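Local coordinates for protein PP1b (Porcine reproductive and respiratory syndrome virus, PDB 6JDR) that probably unwinds RNA and DNA duplexes with 5' to 3' polarity at the expense of ATP, as the zinc-binding helicase part of the viral replicase polyprotein, at residues Y16-G21 / Q33-I38; V71-P76 / A124-C129; H321-D326 / H345-D350; Q315-Y320 / S327-D332; P172-M177 / N190-T195. The protein carries 1 engineered substitution. One frame throughout, in Å; residues are numbered along the deposited sequence.

Contact 1: Y16-G21 / Q33-I38; sequences YATACG and QHCPVI. With ZN (zinc ion), chain B.
C20 and C35 both set their SG between the backbone N and the carbonyl carbon (chi1 72° and 66°), while H34 swings CG anti to its own N. Both thiolates and one imidazole nitrogen thus converge on a single zinc ion. The metal lies 2.3 Å from C20 SG, 2.3 Å from C35 SG and 2.2 Å from H34 ND1; H32 NE2 supplies the fourth ligand. The C20 sulfur sits at the edge of the H34 ring, near its plane. On its other ring nitrogen, NE2, H34 is hydrogen-bonded to V71 O, a second-shell bond that fixes how the imidazole is turned.

Just before C20 the backbones join directly. A19 N donates to P36 O over 3.0 Å, with the donor nearly along the C=O axis, and A19 CB packs against C35 SG at 3.9 Å. T18 opens a type I turn that ends at G21, and its OG1 bonds to L22 N. Its CG2 touches V37 CG2 at 3.8 Å, the two side chains crossing obliquely. Farther along, water bridges the backbones: one molecule donates to A17 O at 2.8 Å and accepts from I38 N at 3.2 Å.

This mixed Cys2His2 site belongs to the N-terminal zinc-binding domain. Y16 is paired through its backbone with V24 of strand 23-24, against which T18 and V37 also pack. V37 bonds through its backbone to A45, A19 to L126 and C20 to C129, while A17 and I38 rest on R94 and Q96 of strand 93-97.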
# COMPACT_ATOMS: atom_id res chain seq x y z
N TYR A 16 20.09 25.93 15.00
CA TYR A 16 20.60 26.24 13.66
C TYR A 16 19.84 25.48 12.58
O TYR A 16 18.99 24.64 12.88
CB TYR A 16 22.10 25.93 13.61
CG TYR A 16 22.85 26.69 14.67
CD1 TYR A 16 23.27 28.00 14.44
CD2 TYR A 16 23.11 26.13 15.92
CE1 TYR A 16 23.93 28.72 15.41
CE2 TYR A 16 23.77 26.85 16.90
CZ TYR A 16 24.18 28.14 16.64
OH TYR A 16 24.85 28.86 17.60
N ALA A 17 20.14 25.80 11.33
CA ALA A 17 19.50 25.15 10.20
C ALA A 17 20.41 25.11 8.98
O ALA A 17 21.30 25.96 8.83
CB ALA A 17 18.21 25.88 9.86
N THR A 18 20.18 24.14 8.10
CA THR A 18 20.91 24.05 6.83
C THR A 18 20.29 25.04 5.86
O THR A 18 19.14 25.44 6.02
CB THR A 18 20.85 22.63 6.21
OG1 THR A 18 19.52 22.33 5.78
CG2 THR A 18 21.32 21.58 7.21
N ALA A 19 21.06 25.42 4.85
CA ALA A 19 20.57 26.31 3.80
C ALA A 19 19.41 25.68 3.03
O ALA A 19 18.59 26.40 2.45
CB ALA A 19 21.70 26.68 2.85
N CYS A 20 19.34 24.35 3.01
CA CYS A 20 18.26 23.63 2.34
C CYS A 20 17.03 23.38 3.23
O CYS A 20 16.15 22.60 2.87
CB CYS A 20 18.78 22.31 1.76
SG CYS A 20 19.15 21.06 3.01
N GLY A 21 16.97 24.03 4.39
CA GLY A 21 15.75 24.06 5.21
C GLY A 21 15.64 23.03 6.32
O GLY A 21 14.57 22.89 6.92
N GLN A 33 27.04 17.71 4.53
CA GLN A 33 27.92 18.14 3.45
C GLN A 33 27.15 18.65 2.23
O GLN A 33 27.75 19.20 1.31
CB GLN A 33 28.86 17.00 3.05
CG GLN A 33 29.72 16.50 4.21
CD GLN A 33 30.77 15.49 3.80
OE1 GLN A 33 30.53 14.66 2.93
NE2 GLN A 33 31.93 15.56 4.42
N HIS A 34 25.84 18.45 2.23
CA HIS A 34 24.96 18.86 1.12
C HIS A 34 25.01 20.36 0.83
O HIS A 34 25.02 20.77 -0.33
CB HIS A 34 23.53 18.43 1.45
CG HIS A 34 22.52 18.87 0.44
ND1 HIS A 34 21.55 19.81 0.73
CD2 HIS A 34 22.32 18.50 -0.84
CE1 HIS A 34 20.80 20.00 -0.34
NE2 HIS A 34 21.24 19.23 -1.31
N CYS A 35 25.03 21.17 1.88
CA CYS A 35 24.97 22.63 1.71
C CYS A 35 25.45 23.32 2.99
O CYS A 35 25.60 22.66 4.03
CB CYS A 35 23.55 23.06 1.35
SG CYS A 35 22.33 22.80 2.66
N PRO A 36 25.70 24.64 2.93
CA PRO A 36 26.22 25.35 4.10
C PRO A 36 25.31 25.31 5.33
O PRO A 36 24.08 25.33 5.21
CB PRO A 36 26.35 26.79 3.60
CG PRO A 36 26.52 26.67 2.13
CD PRO A 36 25.67 25.51 1.74
N VAL A 37 25.94 25.25 6.50
CA VAL A 37 25.26 25.40 7.77
C VAL A 37 25.92 26.55 8.53
O VAL A 37 27.02 26.40 9.05
CB VAL A 37 25.33 24.11 8.61
CG1 VAL A 37 24.52 24.27 9.90
CG2 VAL A 37 24.83 22.93 7.80
N ILE A 38 25.25 27.70 8.58
CA ILE A 38 25.79 28.87 9.26
C ILE A 38 25.78 28.62 10.77
O ILE A 38 24.71 28.40 11.35
CB ILE A 38 25.00 30.16 8.95
CG1 ILE A 38 24.88 30.40 7.44
CG2 ILE A 38 25.64 31.36 9.64
CD1 ILE A 38 26.19 30.34 6.68
ZN ZN B . 21.39 20.75 2.67
O HOH W 1 22.04 28.18 10.92
O HOH W 2 22.43 27.80 7.09

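Contact 2: V71-P76 / A124-C129; sequences VPYKPP and ALLPTC
L126 and Y73 make the main apolar contact. The methyl CD1 of L126 comes to the edge of the tyrosine ring, near its plane, 3.5 Å from Y73 CE1. The same methyl also lies 3.7 Å from K74 O, while the other branch, CD2, is a looser neighbour of P76 CG at 4.4 Å. At the far end of the contact V71 and T128 pass alongside each other, pointing opposite ways. Each has the touching methyl anti to its backbone N, V71 CG1 (chi1 -174°) meeting T128 CG2 at 3.8 Å, and L233 of helix 232-239 packs on both residues.

Polar links between the two loops run through solvent. A single water accepts from Y73 OH at 3.2 Å and donates to A124 O at 2.9 Å. That carbonyl oxygen is also approached by P76 CG, at 3.3 Å.

The Y73 side chain additionally touches A19, C35 and P36 of the zinc-binding domain, and T128 O accepts from R237 NH2. With no direct hydrogen bond between the segments, these two antiparallel-running loops are held by methyl, ring and proline contacts plus one water bridge, a joint that depends on shape more than on bond direction.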
# COMPACT_ATOMS: atom_id res chain seq x y z
N VAL A 71 20.60 15.63 -4.85
CA VAL A 71 19.78 16.84 -4.76
C VAL A 71 20.68 18.07 -4.79
O VAL A 71 21.29 18.41 -3.78
CB VAL A 71 18.92 16.82 -3.48
CG1 VAL A 71 17.95 18.00 -3.47
CG2 VAL A 71 18.14 15.51 -3.37
N PRO A 72 20.79 18.74 -5.96
CA PRO A 72 21.66 19.92 -6.10
C PRO A 72 21.25 21.11 -5.24
O PRO A 72 20.08 21.49 -5.24
CB PRO A 72 21.52 20.31 -7.58
CG PRO A 72 20.95 19.12 -8.26
CD PRO A 72 20.16 18.37 -7.24
N TYR A 73 22.21 21.69 -4.52
CA TYR A 73 21.97 22.93 -3.82
C TYR A 73 22.26 24.10 -4.76
O TYR A 73 23.38 24.24 -5.25
CB TYR A 73 22.84 23.04 -2.56
CG TYR A 73 22.76 24.40 -1.91
CD1 TYR A 73 21.55 24.87 -1.43
CD2 TYR A 73 23.88 25.22 -1.81
CE1 TYR A 73 21.45 26.13 -0.85
CE2 TYR A 73 23.79 26.47 -1.22
CZ TYR A 73 22.58 26.92 -0.75
OH TYR A 73 22.48 28.16 -0.17
N LYS A 74 21.24 24.92 -5.00
CA LYS A 74 21.35 26.12 -5.81
C LYS A 74 21.20 27.31 -4.87
O LYS A 74 20.11 27.55 -4.34
CB LYS A 74 20.24 26.15 -6.86
CG LYS A 74 20.28 25.00 -7.85
CD LYS A 74 18.87 24.56 -8.28
CE LYS A 74 18.92 23.31 -9.15
NZ LYS A 74 17.57 22.71 -9.38
N PRO A 75 22.30 28.06 -4.63
CA PRO A 75 22.18 29.16 -3.67
C PRO A 75 21.24 30.27 -4.16
O PRO A 75 21.37 30.72 -5.30
CB PRO A 75 23.63 29.67 -3.54
CG PRO A 75 24.35 29.17 -4.73
CD PRO A 75 23.66 27.91 -5.17
N PRO A 76 20.28 30.68 -3.32
CA PRO A 76 19.32 31.71 -3.73
C PRO A 76 19.92 33.11 -3.71
O PRO A 76 21.00 33.31 -3.15
CB PRO A 76 18.22 31.60 -2.68
CG PRO A 76 18.94 31.15 -1.45
CD PRO A 76 20.09 30.29 -1.91
N ALA A 124 17.33 33.41 1.86
CA ALA A 124 16.23 32.56 2.31
C ALA A 124 16.67 31.10 2.35
O ALA A 124 17.43 30.65 1.49
CB ALA A 124 15.03 32.71 1.39
N LEU A 125 16.20 30.38 3.36
CA LEU A 125 16.33 28.92 3.39
C LEU A 125 15.44 28.33 2.31
O LEU A 125 14.31 28.76 2.13
CB LEU A 125 15.92 28.37 4.76
CG LEU A 125 17.03 28.20 5.79
CD1 LEU A 125 17.91 29.43 5.88
CD2 LEU A 125 16.43 27.85 7.15
N LEU A 126 15.97 27.33 1.60
CA LEU A 126 15.20 26.64 0.57
C LEU A 126 14.17 25.71 1.23
O LEU A 126 14.33 25.31 2.38
CB LEU A 126 16.12 25.83 -0.34
CG LEU A 126 17.16 26.63 -1.14
CD1 LEU A 126 18.16 25.70 -1.81
CD2 LEU A 126 16.49 27.51 -2.18
N PRO A 127 13.10 25.38 0.49
CA PRO A 127 12.10 24.45 1.04
C PRO A 127 12.51 22.97 0.98
O PRO A 127 11.78 22.13 1.50
CB PRO A 127 10.88 24.71 0.15
CG PRO A 127 11.45 25.13 -1.16
CD PRO A 127 12.71 25.87 -0.85
N THR A 128 13.66 22.66 0.37
CA THR A 128 14.06 21.27 0.13
C THR A 128 13.74 20.34 1.30
O THR A 128 13.03 19.35 1.12
CB THR A 128 15.57 21.16 -0.18
OG1 THR A 128 15.95 22.16 -1.13
CG2 THR A 128 15.90 19.77 -0.75
N CYS A 129 14.25 20.65 2.49
CA CYS A 129 14.07 19.79 3.66
C CYS A 129 13.20 20.44 4.74
O CYS A 129 13.29 20.08 5.91
CB CYS A 129 15.43 19.40 4.23
SG CYS A 129 16.41 18.34 3.14
O HOH W 3 19.69 28.81 1.18

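Contact 3: H321-D326 / H345-D350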
# COMPACT_ATOMS: atom_id res chain seq x y z
N HIS A 321 -14.04 -42.75 7.95
CA HIS A 321 -14.52 -43.82 7.07
C HIS A 321 -15.91 -44.32 7.45
O HIS A 321 -16.72 -44.64 6.58
CB HIS A 321 -13.55 -45.02 7.08
CG HIS A 321 -12.29 -44.80 6.30
ND1 HIS A 321 -11.06 -44.66 6.91
CD2 HIS A 321 -12.07 -44.71 4.97
CE1 HIS A 321 -10.13 -44.49 5.98
NE2 HIS A 321 -10.72 -44.52 4.79
N ARG A 322 -16.19 -44.37 8.76
CA ARG A 322 -17.49 -44.81 9.27
C ARG A 322 -18.68 -44.07 8.66
O ARG A 322 -19.77 -44.63 8.54
CB ARG A 322 -17.54 -44.63 10.80
CG ARG A 322 -18.77 -45.26 11.46
CD ARG A 322 -19.50 -44.27 12.35
NE ARG A 322 -19.05 -44.32 13.74
CZ ARG A 322 -19.25 -43.36 14.65
NH1 ARG A 322 -19.88 -42.24 14.33
NH2 ARG A 322 -18.79 -43.54 15.89
N ASP A 323 -18.49 -42.81 8.29
CA ASP A 323 -19.58 -41.98 7.79
C ASP A 323 -19.63 -41.90 6.26
O ASP A 323 -20.43 -41.14 5.71
CB ASP A 323 -19.49 -40.59 8.41
CG ASP A 323 -19.43 -40.64 9.94
OD1 ASP A 323 -20.16 -41.47 10.53
OD2 ASP A 323 -18.67 -39.86 10.54
N ARG A 324 -18.79 -42.68 5.59
CA ARG A 324 -18.79 -42.74 4.12
C ARG A 324 -20.01 -43.49 3.60
O ARG A 324 -20.33 -44.57 4.09
CB ARG A 324 -17.55 -43.45 3.61
CG ARG A 324 -16.23 -42.73 3.83
CD ARG A 324 -15.08 -43.64 3.45
NE ARG A 324 -15.25 -44.17 2.09
CZ ARG A 324 -14.80 -45.35 1.67
NH1 ARG A 324 -14.14 -46.18 2.47
NH2 ARG A 324 -15.03 -45.71 0.41
N GLU A 325 -20.66 -42.91 2.59
CA GLU A 325 -21.80 -43.54 1.92
C GLU A 325 -21.63 -43.38 0.42
O GLU A 325 -21.05 -42.40 -0.04
CB GLU A 325 -23.10 -42.87 2.35
CG GLU A 325 -23.32 -42.85 3.86
CD GLU A 325 -24.58 -42.09 4.26
OE1 GLU A 325 -25.30 -41.59 3.38
OE2 GLU A 325 -24.84 -42.01 5.48
N ASP A 326 -22.13 -44.35 -0.35
CA ASP A 326 -22.07 -44.29 -1.81
C ASP A 326 -20.60 -44.13 -2.25
O ASP A 326 -19.75 -44.91 -1.82
CB ASP A 326 -22.99 -43.17 -2.33
CG ASP A 326 -23.31 -43.30 -3.81
OD1 ASP A 326 -22.48 -43.87 -4.56
OD2 ASP A 326 -24.39 -42.83 -4.23
N HIS A 345 -19.21 -33.27 4.59
CA HIS A 345 -20.20 -34.00 5.37
C HIS A 345 -19.65 -34.27 6.77
O HIS A 345 -18.70 -35.04 6.92
CB HIS A 345 -20.52 -35.30 4.63
CG HIS A 345 -21.58 -36.14 5.29
ND1 HIS A 345 -22.86 -35.69 5.49
CD2 HIS A 345 -21.54 -37.40 5.76
CE1 HIS A 345 -23.57 -36.64 6.07
NE2 HIS A 345 -22.79 -37.69 6.25
N LEU A 346 -20.25 -33.64 7.78
CA LEU A 346 -19.73 -33.67 9.15
C LEU A 346 -20.78 -34.15 10.16
O LEU A 346 -21.17 -33.40 11.05
CB LEU A 346 -19.25 -32.27 9.55
CG LEU A 346 -18.23 -31.59 8.63
CD1 LEU A 346 -18.16 -30.10 8.93
CD2 LEU A 346 -16.86 -32.24 8.77
N PRO A 347 -21.23 -35.41 10.03
CA PRO A 347 -22.24 -35.93 10.96
C PRO A 347 -21.74 -36.15 12.39
O PRO A 347 -22.54 -36.10 13.32
CB PRO A 347 -22.63 -37.27 10.33
CG PRO A 347 -21.46 -37.66 9.50
CD PRO A 347 -20.90 -36.38 8.97
N THR A 348 -20.44 -36.40 12.56
CA THR A 348 -19.90 -36.80 13.87
C THR A 348 -19.23 -35.63 14.58
O THR A 348 -18.42 -34.92 14.00
CB THR A 348 -18.91 -37.96 13.71
OG1 THR A 348 -19.53 -39.02 12.99
CG2 THR A 348 -18.44 -38.47 15.07
N LYS A 349 -19.57 -35.45 15.86
CA LYS A 349 -19.11 -34.31 16.65
C LYS A 349 -17.62 -34.42 16.98
O LYS A 349 -17.11 -35.52 17.21
CB LYS A 349 -19.92 -34.19 17.94
CG LYS A 349 -19.85 -32.82 18.59
CD LYS A 349 -20.29 -32.85 20.05
CE LYS A 349 -20.16 -31.48 20.69
NZ LYS A 349 -20.11 -31.55 22.17
N ASP A 350 -16.94 -33.28 17.00
CA ASP A 350 -15.50 -33.19 17.28
C ASP A 350 -14.66 -34.02 16.31
O ASP A 350 -13.67 -34.63 16.71
CB ASP A 350 -15.19 -33.59 18.73
CG ASP A 350 -15.89 -32.69 19.75
OD1 ASP A 350 -15.86 -31.45 19.57
OD2 ASP A 350 -16.46 -33.22 20.73
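The H345 ring presents its edge to the 321-326 loop, CD2 lying 3.9 Å from D323 O near the ring plane. P347 CD folds back over one face, 3.4 Å above the H345 plane and offset toward the rim. The ring of Y371 also meets that of H345, their planes about 15° apart. The second flat group is the D323 carboxylate. T348 OG1 donates to D323 OD2 over 2.7 Å, reaching the oxygen on its syn side but 29° out of the carboxylate plane, and the two side chains cross at about a right angle.

Beside this bond P347 CG packs on D323 CG at 3.6 Å; the proline lies alongside the aspartate, running the other way. R322 CG is anti to its backbone N, and the chain bends farther out, leaving NH1 3.5 Å from T348 OG1. The pairing of R322 NH1 with D323 OD1 is long, at 3.9 Å, so the arginine probably only partly offsets the aspartate charge. E325 OE1 forms a salt bridge with R312. D323 itself closes a short 3-10 turn, pinned by R324 N to H321 O.

Both loops follow neighbouring parallel strands, 315-318 and 342-345, and so meet beyond the C-terminal ends of these strands. Loops gathered at the C-terminal ends of the strands are a feature of the parallel alpha/beta, RecA-like domains that build superfamily 1 helicase cores; this pair lies away from the annotated sites.

Contact 4: Q315-Y320 / S327-D332; sequences QVLTPY and SAITID
Q315 ties the two segments together through its amide nitrogen. NE2 donates to S327 O over 3.0 Å in an almost straight bond (175° at the hydrogen), and to V316 O of its own strand, also at 3.0 Å. Both acceptors lie in the amide plane, which fixes how the carboxamide is turned, and a bend at chi2 (58°) turns CD back toward the 327-332 segment. V316 O is gripped twice: I329 N reaches it at 3.2 Å from the opposite face of the carbonyl plane.

The ladder continues as T318 N donates to I329 O at 3.2 Å; with the I329 N to V316 O bond this makes L317 and I329 a parallel bridge pair. The last rung is weaker in geometry: I331 N approaches T318 O at 3.3 Å from 52° above the carbonyl plane.

Outside the ladder, L317 and I329 lie side by side and point the same way, L317 CD2 resting on I329 CG1 at 3.6 Å. V316 CB meets A328 CB, also at 3.6 Å. P319 CD and I331 CD1 touch at 3.8 Å, again as side chains running alongside each other.

The short, weakly bonded strand 329-330 is one of the two outer strands of a five-stranded parallel sheet, and 315-318 separates it from 342-345. On that inner side T318 OG1 bonds to H345 O, L317 is hydrogen-bonded through its backbone to T343 and H345, and V316 packs on both of these residues. I331 turns to L344 and to V359 and A360 of helix 354-361.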
# COMPACT_ATOMS: atom_id res chain seq x y z
N GLN A 315 -18.34 -34.33 -5.26
CA GLN A 315 -17.65 -35.32 -4.45
C GLN A 315 -17.95 -35.07 -2.97
O GLN A 315 -17.77 -33.95 -2.48
CB GLN A 315 -16.14 -35.26 -4.68
CG GLN A 315 -15.33 -36.24 -3.85
CD GLN A 315 -15.73 -37.68 -4.09
OE1 GLN A 315 -15.57 -38.20 -5.19
NE2 GLN A 315 -16.27 -38.34 -3.06
N VAL A 316 -18.42 -36.10 -2.27
CA VAL A 316 -18.68 -36.00 -0.84
C VAL A 316 -17.40 -36.28 -0.06
O VAL A 316 -16.68 -37.23 -0.35
CB VAL A 316 -19.79 -36.98 -0.39
CG1 VAL A 316 -19.97 -36.93 1.13
CG2 VAL A 316 -21.10 -36.66 -1.09
N LEU A 317 -17.14 -35.43 0.94
CA LEU A 317 -15.97 -35.57 1.80
C LEU A 317 -16.43 -35.67 3.24
O LEU A 317 -17.39 -35.01 3.63
CB LEU A 317 -15.05 -34.36 1.65
CG LEU A 317 -14.46 -34.11 0.26
CD1 LEU A 317 -13.59 -32.86 0.28
CD2 LEU A 317 -13.65 -35.31 -0.21
N THR A 318 -15.73 -36.49 4.03
CA THR A 318 -16.06 -36.65 5.44
C THR A 318 -14.82 -37.10 6.22
O THR A 318 -14.01 -37.86 5.71
CB THR A 318 -17.23 -37.65 5.63
OG1 THR A 318 -17.60 -37.70 7.02
CG2 THR A 318 -16.85 -39.04 5.14
N PRO A 319 -14.66 -36.62 7.47
CA PRO A 319 -13.48 -37.02 8.23
C PRO A 319 -13.27 -38.54 8.33
O PRO A 319 -12.21 -39.04 7.95
CB PRO A 319 -13.74 -36.43 9.62
CG PRO A 319 -14.62 -35.26 9.37
CD PRO A 319 -15.42 -35.55 8.14
N TYR A 320 -14.30 -39.24 8.80
CA TYR A 320 -14.17 -40.65 9.17
C TYR A 320 -14.71 -41.61 8.11
O TYR A 320 -15.73 -41.33 7.48
CB TYR A 320 -14.91 -40.91 10.49
CG TYR A 320 -14.45 -40.08 11.67
CD1 TYR A 320 -13.10 -39.79 11.88
CD2 TYR A 320 -15.37 -39.63 12.62
CE1 TYR A 320 -12.69 -39.04 12.97
CE2 TYR A 320 -14.96 -38.89 13.71
CZ TYR A 320 -13.62 -38.60 13.89
OH TYR A 320 -13.23 -37.86 14.98
N SER A 327 -20.29 -43.12 -3.06
CA SER A 327 -18.94 -42.92 -3.58
C SER A 327 -18.18 -41.82 -2.82
O SER A 327 -17.31 -41.16 -3.39
CB SER A 327 -19.02 -42.57 -5.07
OG SER A 327 -19.79 -41.40 -5.27
N ALA A 328 -18.51 -41.63 -1.54
CA ALA A 328 -17.84 -40.64 -0.71
C ALA A 328 -16.46 -41.12 -0.29
O ALA A 328 -16.21 -42.33 -0.22
CB ALA A 328 -18.68 -40.33 0.52
N ILE A 329 -15.56 -40.18 -0.01
CA ILE A 329 -14.20 -40.48 0.43
C ILE A 329 -13.84 -39.67 1.66
O ILE A 329 -14.50 -38.68 1.98
CB ILE A 329 -13.17 -40.19 -0.68
CG1 ILE A 329 -13.24 -38.73 -1.13
CG2 ILE A 329 -13.40 -41.13 -1.86
CD1 ILE A 329 -12.15 -38.32 -2.10
N THR A 330 -12.79 -40.08 2.36
CA THR A 330 -12.28 -39.31 3.48
C THR A 330 -11.59 -38.05 2.98
O THR A 330 -11.22 -37.94 1.80
CB THR A 330 -11.27 -40.09 4.34
OG1 THR A 330 -10.17 -40.51 3.53
CG2 THR A 330 -11.93 -41.29 4.99
N ILE A 331 -11.42 -37.09 3.88
CA ILE A 331 -10.69 -35.87 3.58
C ILE A 331 -9.21 -36.20 3.37
O ILE A 331 -8.55 -35.58 2.54
CB ILE A 331 -10.86 -34.82 4.70
CG1 ILE A 331 -12.33 -34.39 4.80
CG2 ILE A 331 -9.99 -33.61 4.45
CD1 ILE A 331 -12.71 -33.79 6.14
N ASP A 332 -8.70 -37.18 4.11
CA ASP A 332 -7.32 -37.64 3.93
C ASP A 332 -7.07 -38.23 2.54
O ASP A 332 -5.99 -38.06 1.97
CB ASP A 332 -6.94 -38.67 5.00
CG ASP A 332 -6.91 -38.08 6.39
OD1 ASP A 332 -7.63 -37.09 6.64
OD2 ASP A 332 -6.16 -38.61 7.25

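Contact 5: P172-M177 / N190-T195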
# COMPACT_ATOMS: atom_id res chain seq x y z
N PRO A 172 4.42 8.82 -9.09
CA PRO A 172 5.62 9.56 -9.48
C PRO A 172 5.54 10.46 -10.72
O PRO A 172 6.12 11.55 -10.70
CB PRO A 172 6.65 8.44 -9.73
CG PRO A 172 5.84 7.24 -10.03
CD PRO A 172 4.63 7.37 -9.16
N THR A 173 4.87 10.03 -11.78
CA THR A 173 4.87 10.79 -13.04
C THR A 173 3.47 11.12 -13.52
O THR A 173 2.48 10.60 -13.02
CB THR A 173 5.59 10.03 -14.17
OG1 THR A 173 4.78 8.94 -14.62
CG2 THR A 173 6.96 9.51 -13.68
N HIS A 174 3.41 12.01 -14.52
CA HIS A 174 2.15 12.37 -15.16
C HIS A 174 1.46 11.15 -15.74
O HIS A 174 0.24 11.00 -15.63
CB HIS A 174 2.39 13.39 -16.28
CG HIS A 174 2.78 14.75 -15.78
ND1 HIS A 174 2.86 15.85 -16.60
CD2 HIS A 174 3.11 15.19 -14.54
CE1 HIS A 174 3.23 16.90 -15.90
NE2 HIS A 174 3.39 16.53 -14.64
N GLN A 175 2.25 10.27 -16.36
CA GLN A 175 1.72 9.09 -17.02
C GLN A 175 1.17 8.09 -16.03
O GLN A 175 0.08 7.56 -16.23
CB GLN A 175 2.80 8.43 -17.88
CG GLN A 175 2.29 7.31 -18.77
CD GLN A 175 1.17 7.77 -19.69
OE1 GLN A 175 1.28 8.79 -20.36
NE2 GLN A 175 0.08 7.01 -19.73
N THR A 176 1.91 7.83 -14.95
CA THR A 176 1.45 6.90 -13.91
C THR A 176 0.21 7.47 -13.24
O THR A 176 -0.73 6.74 -12.95
CB THR A 176 2.55 6.59 -12.87
OG1 THR A 176 3.02 7.80 -12.25
CG2 THR A 176 3.73 5.87 -13.52
N MET A 177 0.19 8.78 -13.02
CA MET A 177 -1.01 9.47 -12.55
C MET A 177 -2.20 9.23 -13.48
O MET A 177 -3.30 8.98 -13.00
CB MET A 177 -0.75 10.98 -12.43
CG MET A 177 -1.93 11.77 -11.89
SD MET A 177 -1.55 13.52 -11.71
CE MET A 177 -3.11 14.14 -11.10
N ASN A 190 -6.09 17.23 -9.40
CA ASN A 190 -5.83 18.47 -10.11
C ASN A 190 -4.87 18.17 -11.24
O ASN A 190 -3.77 17.66 -11.00
CB ASN A 190 -5.21 19.51 -9.17
CG ASN A 190 -6.14 19.90 -8.03
OD1 ASN A 190 -7.31 20.21 -8.25
ND2 ASN A 190 -5.61 19.90 -6.82
N VAL A 191 -5.28 18.45 -12.47
CA VAL A 191 -4.42 18.23 -13.63
C VAL A 191 -3.19 19.13 -13.50
O VAL A 191 -3.33 20.33 -13.29
CB VAL A 191 -5.16 18.53 -14.96
CG1 VAL A 191 -4.20 18.52 -16.14
CG2 VAL A 191 -6.27 17.51 -15.18
N PRO A 192 -1.99 18.55 -13.59
CA PRO A 192 -0.78 19.36 -13.44
C PRO A 192 -0.50 20.23 -14.66
O PRO A 192 -0.68 19.79 -15.80
CB PRO A 192 0.33 18.31 -13.25
CG PRO A 192 -0.19 17.08 -13.90
CD PRO A 192 -1.68 17.11 -13.76
N ALA A 193 -0.05 21.46 -14.41
CA ALA A 193 0.26 22.42 -15.46
C ALA A 193 1.46 21.97 -16.26
O ALA A 193 2.41 21.40 -15.71
CB ALA A 193 0.52 23.79 -14.86
N GLY A 194 1.43 22.22 -17.57
CA GLY A 194 2.54 21.88 -18.45
C GLY A 194 2.52 20.46 -18.98
O GLY A 194 3.41 20.07 -19.75
N THR A 195 1.53 19.67 -18.58
CA THR A 195 1.47 18.27 -19.00
C THR A 195 1.16 18.15 -20.49
O THR A 195 0.51 19.02 -21.07
CB THR A 195 0.43 17.46 -18.20
OG1 THR A 195 0.51 16.09 -18.60
CG2 THR A 195 -1.00 17.98 -18.43
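The capped first turn of helix 174-184 meets a type II turn, P192 to T195, through H174 and M177. T173 stands at the N-cap and forms a capping box with T176: T176 N donates to T173 OG1 at 3.1 Å, and T173 N to T176 OG1 at 2.9 Å. Two residues of the type II turn grip the H174 ring. P192 CG sits over one face in a CH-pi contact, 3.8 Å from the ring centroid of H174 and 16° off the normal. T195 OG1 donates to H174 ND1 at 3.1 Å but from 39° out of the ring plane, a bond that would leave this nitrogen without a proton. A weak bond from L197 N also reaches T195 OG1.

M177, its chain fully extended beyond CG, comes tip to tip with P192, SD lying 4.1 Å from P192 CD. Its methyl goes on to N190 O, where M177 CE stops at 3.6 Å. Behind these residues H174 touches I211 and M177 touches V209, both on strand 208-211.

The helix links the neighbouring parallel strands 168-171 and 208-211, and the 190-195 loop is part of the return: a beta-alpha-beta crossover, the unit from which P-loop helicase domains are built.

From the N terminus, contact 1 closes the short loop between C20 and H34 around a zinc ion. Contact 2 follows in series, bringing together the ends of a region that holds the four-stranded antiparallel sheet of 79-124; the two contacts touch, their centres about 9 Å apart, so zinc domain and sheet form one end of the molecule. Contact 5 comes next, folding the loop after helix 174-184 back on the helix's first turn, beside the first helicase sheet. Contacts 4 and 3 cross: 321-326 connects the two strands of contact 4 and also pairs with 345-350 beyond them. This second helicase sheet lies at the opposite end, contact 3 centred about 76 Å from contact 1.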